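Local coordinates for protein endo-1,4-beta-xylanase C (Paenibacillus barcinonensis, PDB 4XUR) that hydrolyses internal beta-1,4-xylosidic linkages of xylan, and is seen here as its second CBM22 domain, a xylan-binding module holding xylotetraose, at residues S96-F101 and G141-A146; V76-W81 and A128-P133. One frame throughout, in Å; residues are numbered along the deposited sequence.

Interaction 1: S96-F101 and G141-A146. With XYP (beta-D-xylopyranose), chain D.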
ATOM      1  N   SER A  96       4.245   1.895   2.676  1.00  8.20           N
ATOM      2  CA  SER A  96       4.483   3.308   3.000  1.00  8.00           C
ATOM      3  C   SER A  96       3.244   4.026   3.516  1.00  7.65           C
ATOM      4  O   SER A  96       2.107   3.559   3.360  1.00  7.10           O
ATOM      5  CB  SER A  96       5.032   4.021   1.794  1.00  7.48           C
ATOM      6  OG  SER A  96       6.244   3.476   1.358  1.00  8.46           O
ATOM      7  N   LEU A  97       3.479   5.180   4.140  1.00  7.05           N
ATOM      8  CA  LEU A  97       2.468   6.033   4.628  1.00  7.34           C
ATOM      9  C   LEU A  97       2.543   7.335   3.898  1.00  7.22           C
ATOM     10  O   LEU A  97       3.621   7.915   3.838  1.00  7.06           O
ATOM     11  CB  LEU A  97       2.586   6.282   6.143  1.00  7.88           C
ATOM     12  CG  LEU A  97       2.632   5.063   7.054  1.00  7.90           C
ATOM     13  CD1 LEU A  97       2.839   5.575   8.465  1.00  8.62           C
ATOM     14  CD2 LEU A  97       1.391   4.211   6.916  1.00  8.17           C
ATOM     15  N   GLU A  98       1.387   7.860   3.479  1.00  6.91           N
ATOM     16  CA  GLU A  98       1.288   9.286   3.020  1.00  7.03           C
ATOM     17  C   GLU A  98       0.585  10.093   4.058  1.00  7.84           C
ATOM     18  O   GLU A  98      -0.518   9.709   4.473  1.00  7.72           O
ATOM     19  CB  GLU A  98       0.503   9.338   1.690  1.00  7.22           C
ATOM     20  CG  GLU A  98       0.165  10.751   1.257  1.00  7.61           C
ATOM     21  CD  GLU A  98      -0.556  10.724  -0.124  1.00  8.09           C
ATOM     22  OE1 GLU A  98       0.032  10.237  -1.089  1.00  9.73           O
ATOM     23  OE2 GLU A  98      -1.747  11.090  -0.162  1.00  8.91           O
ATOM     24  N   LYS A  99       1.211  11.181   4.540  1.00  7.40           N
ATOM     25  CA  LYS A  99       0.652  11.999   5.635  1.00  7.59           C
ATOM     26  C   LYS A  99       0.357  13.438   5.207  1.00  7.98           C
ATOM     27  O   LYS A  99       1.162  14.057   4.538  1.00  8.42           O
ATOM     28  CB  LYS A  99       1.591  11.989   6.828  1.00  8.15           C
ATOM     29  CG  LYS A  99       1.596  10.691   7.575  1.00  9.42           C
ATOM     30  CD  LYS A  99       2.562  10.799   8.768  1.00 10.44           C
ATOM     31  CE  LYS A  99       3.803  10.032   8.551  1.00 10.58           C
ATOM     32  NZ  LYS A  99       4.574   9.968   9.790  1.00 10.76           N
ATOM     33  N   GLU A 100      -0.813  13.912   5.602  1.00  8.95           N
ATOM     34  CA  GLU A 100      -1.302  15.271   5.347  1.00  8.92           C
ATOM     35  C   GLU A 100      -1.499  15.943   6.729  1.00  9.05           C
ATOM     36  O   GLU A 100      -2.052  15.328   7.664  1.00  8.22           O
ATOM     37  CB  GLU A 100      -2.646  15.246   4.605  1.00 10.30           C
ATOM     38  CG  GLU A 100      -3.260  16.617   4.376  1.00 10.93           C
ATOM     39  CD  GLU A 100      -4.687  16.528   3.928  1.00 10.27           C
ATOM     40  OE1 GLU A 100      -4.925  16.301   2.770  1.00 11.81           O
ATOM     41  OE2 GLU A 100      -5.611  16.678   4.777  1.00 13.42           O
ATOM     42  N   PHE A 101      -1.039  17.200   6.847  1.00  8.97           N
ATOM     43  CA  PHE A 101      -1.127  17.989   8.025  1.00 10.00           C
ATOM     44  C   PHE A 101      -1.875  19.300   7.685  1.00 12.35           C
ATOM     45  O   PHE A 101      -1.570  19.920   6.686  1.00 11.21           O
ATOM     46  CB  PHE A 101       0.244  18.336   8.627  1.00 10.79           C
ATOM     47  CG  PHE A 101       0.978  17.131   9.149  1.00  9.25           C
ATOM     48  CD1 PHE A 101       1.733  16.333   8.285  1.00  9.58           C
ATOM     49  CD2 PHE A 101       0.877  16.735  10.485  1.00  9.50           C
ATOM     50  CE1 PHE A 101       2.409  15.229   8.752  1.00  9.51           C
ATOM     51  CE2 PHE A 101       1.576  15.634  10.937  1.00  9.40           C
ATOM     52  CZ  PHE A 101       2.343  14.872  10.060  1.00  9.06           C
ATOM     53  N   GLY A 141      -4.657  13.562   7.421  1.00  8.40           N
ATOM     54  CA  GLY A 141      -4.679  12.306   6.593  1.00  8.23           C
ATOM     55  C   GLY A 141      -3.502  11.402   6.834  1.00  8.10           C
ATOM     56  O   GLY A 141      -2.379  11.858   7.060  1.00  7.81           O
ATOM     57  N   LEU A 142      -3.755  10.100   6.869  1.00  7.61           N
ATOM     58  CA  LEU A 142      -2.720   9.119   7.008  1.00  8.30           C
ATOM     59  C   LEU A 142      -3.153   7.896   6.191  1.00  8.05           C
ATOM     60  O   LEU A 142      -4.061   7.168   6.599  1.00  6.98           O
ATOM     61  CB  LEU A 142      -2.539   8.730   8.496  1.00  8.08           C
ATOM     62  CG  LEU A 142      -1.366   7.795   8.901  1.00  8.30           C
ATOM     63  CD1 LEU A 142      -0.906   8.060  10.355  1.00  8.42           C
ATOM     64  CD2 LEU A 142      -1.694   6.344   8.751  1.00  9.18           C
ATOM     65  N   ARG A 143      -2.477   7.676   5.083  1.00  7.67           N
ATOM     66  CA  ARG A 143      -2.928   6.670   4.107  1.00  7.77           C
ATOM     67  C   ARG A 143      -1.838   5.675   3.927  1.00  7.99           C
ATOM     68  O   ARG A 143      -0.659   6.021   3.695  1.00  7.05           O
ATOM     69  CB  ARG A 143      -3.255   7.355   2.779  1.00  7.45           C
ATOM     70  CG  ARG A 143      -4.211   8.514   2.867  1.00  8.24           C
ATOM     71  CD  ARG A 143      -3.567   9.845   2.550  1.00  8.11           C
ATOM     72  NE  ARG A 143      -4.441  11.011   2.879  1.00  9.08           N
ATOM     73  CZ  ARG A 143      -4.307  12.238   2.444  1.00  9.68           C
ATOM     74  NH1 ARG A 143      -3.342  12.621   1.620  1.00 10.26           N
ATOM     75  NH2 ARG A 143      -5.207  13.137   2.817  1.00 10.04           N
ATOM     76  N   MET A 144      -2.210   4.421   4.030  1.00  8.27           N
ATOM     77  CA  MET A 144      -1.251   3.354   3.774  1.00  8.83           C
ATOM     78  C   MET A 144      -1.189   3.070   2.277  1.00  8.96           C
ATOM     79  O   MET A 144      -2.180   3.143   1.601  1.00  9.22           O
ATOM     80  CB  MET A 144      -1.582   2.113   4.540  1.00 11.02           C
ATOM     81  CG  MET A 144      -2.860   1.406   4.118  1.00 11.42           C
ATOM     82  SD  MET A 144      -3.033  -0.119   5.069  1.00 15.91           S
ATOM     83  CE  MET A 144      -1.620  -1.028   4.439  1.00 13.17           C
ATOM     84  N   TYR A 145      -0.009   2.719   1.746  1.00  8.51           N
ATOM     85  CA  TYR A 145       0.083   2.342   0.355  1.00  8.40           C
ATOM     86  C   TYR A 145       1.236   1.402   0.098  1.00  8.42           C
ATOM     87  O   TYR A 145       2.135   1.290   0.967  1.00  8.13           O
ATOM     88  CB  TYR A 145       0.152   3.575  -0.586  1.00  8.61           C
ATOM     89  CG  TYR A 145       1.370   4.445  -0.524  1.00  8.50           C
ATOM     90  CD1 TYR A 145       1.442   5.455   0.416  1.00  8.25           C
ATOM     91  CD2 TYR A 145       2.401   4.343  -1.478  1.00  8.38           C
ATOM     92  CE1 TYR A 145       2.532   6.301   0.460  1.00  8.58           C
ATOM     93  CE2 TYR A 145       3.511   5.181  -1.446  1.00  8.37           C
ATOM     94  CZ  TYR A 145       3.550   6.178  -0.493  1.00  8.69           C
ATOM     95  OH  TYR A 145       4.630   7.057  -0.425  1.00  9.51           O
ATOM     96  N   ALA A 146       1.190   0.726  -1.057  1.00  8.32           N
ATOM     97  CA  ALA A 146       2.326  -0.100  -1.475  1.00  9.16           C
ATOM     98  C   ALA A 146       2.956   0.480  -2.701  1.00  9.74           C
ATOM     99  O   ALA A 146       2.296   1.062  -3.534  1.00  9.86           O
ATOM    100  CB  ALA A 146       1.868  -1.545  -1.785  1.00  9.70           C
TER
HETATM  101  C1  XYP D   3       7.128   9.554  -2.869  1.00 15.51           C
HETATM  102  C2  XYP D   3       7.511   8.084  -2.692  1.00 15.36           C
HETATM  103  C3  XYP D   3       8.047   7.797  -1.295  1.00 15.41           C
HETATM  104  C4  XYP D   3       9.144   8.828  -0.938  1.00 16.28           C
HETATM  105  C5  XYP D   3       8.673  10.260  -1.211  1.00 14.96           C
HETATM  106  O2  XYP D   3       6.357   7.274  -2.874  1.00 13.13           O
HETATM  107  O3  XYP D   3       8.593   6.503  -1.219  1.00 16.47           O
HETATM  108  O4  XYP D   3       9.429   8.665   0.471  1.00 16.45           O
HETATM  109  O5  XYP D   3       8.291  10.396  -2.563  1.00 17.65           O
HETATM  110  O   HOH W   1      -3.975  15.225   0.094  1.00 15.17           O
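Glu-98 OE2 is gripped by two arginines: it takes a hydrogen bond from Arg-143 NH1 (2.8 Å), part of a salt bridge, and pairs with Arg-29 NH2 in another, while the other oxygen of the carboxylate pairs with Arg-31. Arg-143 NH1 meets OE2 on its anti lone pair, with the carboxylate and guanidinium planes turned 77° against each other. The Glu-98 chain is extended, CG anti to the backbone N (chi1 171°), whereas that of Arg-143 bends at chi2, which swings CD over toward strand 96-101. Farther along, Arg-143 NH2 reaches Glu-100 OE1 at 3.2 Å, coming from above the carboxylate plane, and Glu-100 CB lies over one face of the guanidinium. A water bridges the pair, donating to Glu-100 OE1 and accepting from Arg-143 NH1. Glu-65 forms a salt bridge with NE of the same arginine, and Ser-140 OG is hydrogen-bonded to Glu-100 OE2. Gly-141 pairs with Glu-100 and has no side chain, and Arg-143 NH2 lies over this position.

Beneath this network the strands are antiparallel, with paired backbone bonds at Ser-96/Tyr-145, Glu-98/Arg-143 and Glu-100/Gly-141. Ser-96 CB sits over one face of the Tyr-145 ring, 3.7 Å from its centroid, in a CH-pi contact, and Glu-98 N lies at the ring edge. Tyr-145 OH donates to O2 of the xylose at 3.0 Å; Glu-147 also binds this sugar and holds Ser-96 OG, and Arg-31 makes a cation-pi contact with the tyrosine. On the other side of the sheet, Leu-97 CD2 meets Leu-142 CD2 at 4.2 Å. One face of the strand pair is thus polar and carries the ligand-binding tyrosine, and the carboxylate of Glu-98, shared among three arginines, probably remains ionised, close to the bound xylotetraose.

Interaction 2: V76-W81 and A128-P133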
ATOM      1  N   VAL A  76      -0.140   1.250  16.276  1.00  9.19           N
ATOM      2  CA  VAL A  76      -0.923   0.222  15.682  1.00  9.15           C
ATOM      3  C   VAL A  76      -0.007  -0.706  14.858  1.00  9.54           C
ATOM      4  O   VAL A  76       1.098  -0.352  14.553  1.00  9.98           O
ATOM      5  CB  VAL A  76      -2.114   0.782  14.873  1.00  8.76           C
ATOM      6  CG1 VAL A  76      -3.037   1.581  15.750  1.00  9.41           C
ATOM      7  CG2 VAL A  76      -1.662   1.664  13.704  1.00  8.69           C
ATOM      8  N   HIS A  77      -0.494  -1.918  14.552  1.00  9.81           N
ATOM      9  CA  HIS A  77       0.261  -2.849  13.719  1.00 10.09           C
ATOM     10  C   HIS A  77      -0.402  -2.971  12.361  1.00 10.13           C
ATOM     11  O   HIS A  77      -1.594  -3.244  12.305  1.00 10.08           O
ATOM     12  CB  HIS A  77       0.356  -4.226  14.383  1.00 10.37           C
ATOM     13  CG  HIS A  77       1.388  -5.112  13.757  1.00 10.36           C
ATOM     14  ND1 HIS A  77       2.729  -4.877  13.873  1.00 12.32           N
ATOM     15  CD2 HIS A  77       1.261  -6.250  13.022  1.00 12.13           C
ATOM     16  CE1 HIS A  77       3.408  -5.824  13.228  1.00 11.92           C
ATOM     17  NE2 HIS A  77       2.538  -6.664  12.707  1.00 12.00           N
ATOM     18  N   ILE A  78       0.359  -2.700  11.302  1.00 10.21           N
ATOM     19  CA  ILE A  78      -0.151  -2.845   9.937  1.00 10.47           C
ATOM     20  C   ILE A  78       0.530  -3.994   9.236  1.00 10.97           C
ATOM     21  O   ILE A  78       1.776  -4.133   9.251  1.00 10.02           O
ATOM     22  CB  ILE A  78       0.031  -1.579   9.090  1.00 11.16           C
ATOM     23  CG1 ILE A  78      -0.612  -0.405   9.772  1.00 12.65           C
ATOM     24  CG2 ILE A  78      -0.545  -1.802   7.701  1.00 11.92           C
ATOM     25  CD1 ILE A  78      -0.849   0.818   8.863  1.00 13.04           C
ATOM     26  N   SER A  79      -0.275  -4.758   8.554  1.00 11.45           N
ATOM     27  CA  SER A  79       0.234  -5.842   7.657  1.00 11.00           C
ATOM     28  C   SER A  79      -0.559  -5.986   6.387  1.00 11.66           C
ATOM     29  O   SER A  79      -1.692  -5.545   6.270  1.00 11.54           O
ATOM     30  CB  SER A  79       0.198  -7.158   8.399  1.00 11.76           C
ATOM     31  OG  SER A  79      -1.158  -7.527   8.739  1.00 11.75           O
ATOM     32  N   PHE A  80       0.094  -6.611   5.380  1.00 11.56           N
ATOM     33  CA  PHE A  80      -0.570  -6.985   4.122  1.00 11.14           C
ATOM     34  C   PHE A  80       0.277  -7.980   3.372  1.00 11.43           C
ATOM     35  O   PHE A  80       1.437  -8.095   3.643  1.00 11.70           O
ATOM     36  CB  PHE A  80      -0.906  -5.777   3.231  1.00  9.78           C
ATOM     37  CG  PHE A  80       0.263  -5.067   2.596  1.00 11.38           C
ATOM     38  CD1 PHE A  80       0.867  -3.970   3.229  1.00 10.61           C
ATOM     39  CD2 PHE A  80       0.691  -5.393   1.292  1.00 10.70           C
ATOM     40  CE1 PHE A  80       1.880  -3.240   2.593  1.00 10.80           C
ATOM     41  CE2 PHE A  80       1.710  -4.694   0.674  1.00 11.03           C
ATOM     42  CZ  PHE A  80       2.294  -3.615   1.326  1.00 10.64           C
ATOM     43  N   TRP A  81      -0.357  -8.672   2.414  1.00 11.44           N
ATOM     44  CA  TRP A  81       0.325  -9.647   1.534  1.00 11.86           C
ATOM     45  C   TRP A  81       0.411  -9.112   0.176  1.00 11.74           C
ATOM     46  O   TRP A  81      -0.533  -8.468  -0.312  1.00 12.38           O
ATOM     47  CB  TRP A  81      -0.433 -10.954   1.537  1.00 10.81           C
ATOM     48  CG  TRP A  81      -0.402 -11.650   2.894  1.00 11.92           C
ATOM     49  CD1 TRP A  81      -1.176 -11.364   3.964  1.00 12.90           C
ATOM     50  CD2 TRP A  81       0.403 -12.770   3.269  1.00 13.74           C
ATOM     51  NE1 TRP A  81      -0.858 -12.161   5.019  1.00 13.47           N
ATOM     52  CE2 TRP A  81       0.126 -13.030   4.632  1.00 13.98           C
ATOM     53  CE3 TRP A  81       1.404 -13.486   2.639  1.00 13.38           C
ATOM     54  CZ2 TRP A  81       0.738 -14.076   5.324  1.00 14.62           C
ATOM     55  CZ3 TRP A  81       2.014 -14.521   3.340  1.00 14.43           C
ATOM     56  CH2 TRP A  81       1.708 -14.773   4.666  1.00 12.93           C
ATOM     57  N   ALA A 128       4.641  -3.987   9.922  1.00 10.14           N
ATOM     58  CA  ALA A 128       5.361  -3.230  10.950  1.00 10.47           C
ATOM     59  C   ALA A 128       4.390  -2.590  11.929  1.00  9.30           C
ATOM     60  O   ALA A 128       3.202  -2.410  11.630  1.00 10.64           O
ATOM     61  CB  ALA A 128       6.227  -2.150  10.330  1.00 10.26           C
ATOM     62  N   ASP A 129       4.898  -2.234  13.094  1.00  8.43           N
ATOM     63  CA  ASP A 129       4.187  -1.206  13.957  1.00  9.25           C
ATOM     64  C   ASP A 129       4.376   0.161  13.305  1.00  8.85           C
ATOM     65  O   ASP A 129       5.471   0.538  12.854  1.00  8.98           O
ATOM     66  CB  ASP A 129       4.752  -1.162  15.369  1.00  9.48           C
ATOM     67  CG  ASP A 129       4.274  -2.274  16.281  1.00  9.81           C
ATOM     68  OD1 ASP A 129       3.526  -3.178  15.896  1.00 10.65           O
ATOM     69  OD2 ASP A 129       4.668  -2.191  17.462  1.00 10.76           O
ATOM     70  N   ILE A 130       3.320   0.964  13.350  1.00  8.06           N
ATOM     71  CA  ILE A 130       3.486   2.408  13.029  1.00  9.05           C
ATOM     72  C   ILE A 130       2.877   3.275  14.138  1.00  8.62           C
ATOM     73  O   ILE A 130       1.983   2.847  14.884  1.00  9.80           O
ATOM     74  CB  ILE A 130       2.830   2.762  11.699  1.00  9.85           C
ATOM     75  CG1 ILE A 130       1.321   2.556  11.725  1.00 10.96           C
ATOM     76  CG2 ILE A 130       3.476   1.992  10.591  1.00  9.80           C
ATOM     77  CD1 ILE A 130       0.526   3.666  11.069  1.00 11.55           C
ATOM     78  N   ILE A 131       3.361   4.519  14.195  1.00  8.25           N
ATOM     79  CA  ILE A 131       2.873   5.515  15.134  1.00  8.35           C
ATOM     80  C   ILE A 131       1.884   6.396  14.336  1.00  7.38           C
ATOM     81  O   ILE A 131       2.168   6.862  13.216  1.00  8.31           O
ATOM     82  CB  ILE A 131       4.114   6.338  15.660  1.00  8.16           C
ATOM     83  CG1 ILE A 131       4.858   5.496  16.654  1.00  8.34           C
ATOM     84  CG2 ILE A 131       3.698   7.696  16.261  1.00  9.05           C
ATOM     85  CD1 ILE A 131       6.305   5.850  16.778  1.00  8.55           C
ATOM     86  N   VAL A 132       0.739   6.650  14.952  1.00  7.83           N
ATOM     87  CA  VAL A 132      -0.226   7.601  14.450  1.00  7.81           C
ATOM     88  C   VAL A 132       0.115   8.911  15.177  1.00  7.30           C
ATOM     89  O   VAL A 132       0.013   8.924  16.421  1.00  7.22           O
ATOM     90  CB  VAL A 132      -1.675   7.126  14.784  1.00  8.38           C
ATOM     91  CG1 VAL A 132      -2.691   7.987  14.135  1.00  8.71           C
ATOM     92  CG2 VAL A 132      -1.869   5.694  14.256  1.00  8.49           C
ATOM     93  N   PRO A 133       0.494   9.954  14.448  1.00  7.16           N
ATOM     94  CA  PRO A 133       0.827  11.238  15.148  1.00  6.88           C
ATOM     95  C   PRO A 133      -0.329  11.799  15.987  1.00  6.71           C
ATOM     96  O   PRO A 133      -1.511  11.539  15.651  1.00  7.19           O
ATOM     97  CB  PRO A 133       1.173  12.165  14.024  1.00  7.60           C
ATOM     98  CG  PRO A 133       1.594  11.290  12.880  1.00  7.54           C
ATOM     99  CD  PRO A 133       0.710  10.078  13.024  1.00  7.52           C
TER
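One antiparallel ladder of the domain's larger beta-sheet pairs Val-76, His-77 and Ile-78 with Ile-130, Asp-129 and Ala-128. Val-76/Ile-130 and Ile-78/Ala-128 are hydrogen-bonded pairs, each closed by two backbone bonds, among them Ile-130 N to Val-76 O at 2.8 Å. Between them lies the non-hydrogen-bonded pair His-77/Asp-129, where the Asp-129 CA-H approaches Val-76 O.

The side chains of that central pair provide a polar link on one face of the sheet. With CG anti to the backbone N (chi1 -166°), the His-77 ring lies beside Asp-129. His-77 ND1 donates to Asp-129 OD1 at 2.8 Å, with an N-H...O angle of 153°, and approaches the oxygen on its anti side. OD1 lies at the ring edge, somewhat tilted out of the imidazole plane, and the ring and carboxylate planes are nearly perpendicular (83°). Glu-127 OE1 is hydrogen-bonded to NE2 at the far side of the ring; with both ring nitrogens facing carboxylates, the imidazole is probably biased toward its protonated form.

The opposite face is aliphatic. Val-76 CG2 packs on Ile-130 CG1 at 3.7 Å and touches Val-132 CG2 at 4.1 Å, just past the end of the strand. Ile-78 CD1 meets Ile-130 CD1 at 3.9 Å. Phe-113 of strand 109-119, in the other sheet, covers Ile-78, Ala-128 and Ile-130. Antiparallel strands with one face turned outward and branched aliphatic side chains directed at a second sheet are characteristic of the beta-sandwich fold of CBM22 modules.

Overall arrangement
Of the four strands involved, 75-83 in the larger sheet is met first from the N terminus, and strand 90-101 of the four-stranded sheet follows it. The chain then runs through strand 109-119 to strand 124-131, which returns to the larger sheet and closes interaction 2, and on to strand 139-147, which closes interaction 1 beside strand 90-101. The two closures therefore cross rather than nest, and the four contact strands alternate between the sheets. Their centres lie about 11 Å apart, and their apolar faces meet inside the sandwich: Met-144 CE touches Ile-78 CG2 at 3.5 Å, and Leu-97 CD1 touches Ile-130 CD1 at 4.0 Å. Together they tie the xylan-binding sheet to the sheet behind it.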